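Long-range contact in amine Dehydrogenase (Pseudomonas putida, PDB 1JMX), which probably oxidises primary amines to aldehydes and ammonia, working as part of a multi-chain dehydrogenase that passes the electrons on through heme c: residues L127-T132 with K139-F144. Sequence-based numbering, arbitrary orientation.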
# COMPACT_ATOMS: atom_id res chain seq x y z
N LEU B 127 6.89 18.94 24.58
CA LEU B 127 7.44 20.10 23.90
C LEU B 127 8.80 20.34 24.55
O LEU B 127 8.93 20.24 25.77
CB LEU B 127 6.55 21.34 24.12
CG LEU B 127 7.00 22.61 23.38
CD1 LEU B 127 6.46 22.61 21.95
CD2 LEU B 127 6.51 23.84 24.11
N GLU B 128 9.81 20.57 23.74
CA GLU B 128 11.15 20.84 24.23
C GLU B 128 11.56 22.21 23.72
O GLU B 128 11.39 22.52 22.54
CB GLU B 128 12.14 19.78 23.75
CG GLU B 128 11.88 18.41 24.31
CD GLU B 128 12.91 17.39 23.91
OE1 GLU B 128 13.63 17.59 22.92
OE2 GLU B 128 13.00 16.37 24.60
N VAL B 129 12.06 23.05 24.63
CA VAL B 129 12.48 24.39 24.30
C VAL B 129 13.99 24.42 24.25
O VAL B 129 14.65 23.87 25.12
CB VAL B 129 12.01 25.41 25.35
CG1 VAL B 129 12.28 26.82 24.89
CG2 VAL B 129 10.53 25.22 25.65
N PHE B 130 14.54 25.03 23.21
CA PHE B 130 15.98 25.12 23.07
C PHE B 130 16.33 26.59 22.93
O PHE B 130 15.57 27.37 22.38
CB PHE B 130 16.46 24.39 21.81
CG PHE B 130 16.06 22.95 21.76
CD1 PHE B 130 14.85 22.56 21.19
CD2 PHE B 130 16.88 21.97 22.31
CE1 PHE B 130 14.47 21.22 21.16
CE2 PHE B 130 16.51 20.63 22.29
CZ PHE B 130 15.30 20.26 21.71
N SER B 131 17.46 26.96 23.51
CA SER B 131 17.93 28.32 23.41
C SER B 131 18.81 28.32 22.17
O SER B 131 19.67 27.46 22.01
CB SER B 131 18.74 28.69 24.65
OG SER B 131 19.29 29.98 24.50
N THR B 132 18.57 29.27 21.27
CA THR B 132 19.34 29.34 20.04
C THR B 132 20.80 29.73 20.28
O THR B 132 21.67 29.51 19.42
CB THR B 132 18.71 30.32 19.05
OG1 THR B 132 18.58 31.61 19.66
CG2 THR B 132 17.33 29.83 18.64
N LYS B 139 20.53 21.61 24.12
CA LYS B 139 19.73 20.63 24.84
C LYS B 139 18.53 21.32 25.48
O LYS B 139 18.53 22.53 25.63
CB LYS B 139 20.60 19.91 25.87
CG LYS B 139 21.44 18.79 25.26
CD LYS B 139 22.47 18.24 26.23
CE LYS B 139 23.14 17.00 25.66
NZ LYS B 139 22.25 15.78 25.63
N PRO B 140 17.47 20.55 25.81
CA PRO B 140 16.27 21.11 26.43
C PRO B 140 16.52 22.00 27.64
O PRO B 140 17.23 21.60 28.58
CB PRO B 140 15.47 19.86 26.81
CG PRO B 140 15.84 18.89 25.76
CD PRO B 140 17.33 19.09 25.63
N VAL B 141 16.00 23.22 27.59
CA VAL B 141 16.13 24.15 28.71
C VAL B 141 14.81 24.18 29.47
O VAL B 141 14.72 24.69 30.58
CB VAL B 141 16.54 25.59 28.27
CG1 VAL B 141 17.93 25.57 27.66
CG2 VAL B 141 15.52 26.18 27.29
N ARG B 142 13.79 23.55 28.88
CA ARG B 142 12.46 23.49 29.47
C ARG B 142 11.67 22.46 28.67
O ARG B 142 11.86 22.36 27.46
CB ARG B 142 11.80 24.85 29.33
CG ARG B 142 10.88 25.27 30.45
CD ARG B 142 10.26 26.63 30.14
NE ARG B 142 11.27 27.55 29.65
CZ ARG B 142 11.16 28.26 28.53
NH1 ARG B 142 10.09 28.19 27.77
NH2 ARG B 142 12.18 29.00 28.14
N THR B 143 10.85 21.66 29.33
CA THR B 143 10.03 20.68 28.63
C THR B 143 8.68 20.51 29.31
O THR B 143 8.58 20.54 30.53
CB THR B 143 10.74 19.29 28.34
OG1 THR B 143 9.93 18.19 28.79
CG2 THR B 143 12.10 19.21 28.96
N PHE B 144 7.64 20.39 28.50
CA PHE B 144 6.28 20.26 29.01
C PHE B 144 5.59 19.11 28.31
O PHE B 144 6.04 18.66 27.27
CB PHE B 144 5.48 21.53 28.69
CG PHE B 144 6.15 22.80 29.08
CD1 PHE B 144 6.85 23.54 28.14
CD2 PHE B 144 6.05 23.28 30.38
CE1 PHE B 144 7.45 24.76 28.49
CE2 PHE B 144 6.64 24.50 30.74
CZ PHE B 144 7.34 25.23 29.79
O HOH W 1 19.03 24.77 24.44
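Backbone bonds join the antiparallel strands of this hairpin, which lies toward the outside of one blade of the seven-bladed beta-propeller. Leu-127 and Phe-144 exchange a pair, Leu-127 N to Phe-144 O at 2.8 Å and Phe-144 N to Leu-127 O at 3.0 Å. Farther along, a beta bulge sets two residues opposite Val-129: its N donates to Arg-142 O (2.9 Å), while its O accepts a nearly straight bond (173°) from Val-141 N. Pro-140 suits a place just before the bulge, where no N-H is called on to pair with Val-129 O, and beyond it a water accepts from Ser-131 N and donates to Lys-139 O, bridging the spreading chains.

Apolar contacts follow the alternation of the strands. Val-129 suits its place because the branch at CB serves two neighbours: CG1, anti to the backbone N, lies under one face of the Arg-142 guanidinium, 3.9 Å from NH2, while CG2 reaches Phe-144 CE1 at 4.2 Å; Leu-127 CD2 meets CD1 of the same ring. An alanine at Val-129 would probably loosen the arginine's flat group and the phenylalanine ring by removing both methyls that touch them. Across the sheet, the Phe-130 ring runs alongside Pro-140, CE2 to CD 3.8 Å, and also packs on Phe-79 and Ala-81 of strand 76-82. Pro-140 CG rests against the Glu-128 carboxylate carbon, CD, at 3.8 Å.

The charged ends of Arg-142 and Glu-128 find their strongest partners outside the two segments, in Glu-105 and Arg-126 respectively. Arg-142 thus lends its flat group to a valine while its charge would probably help keep Glu-105 ionised; backbone bonds set the register, and each face mixes apolar groups with polar side chains whose aliphatic or flat parts do the packing.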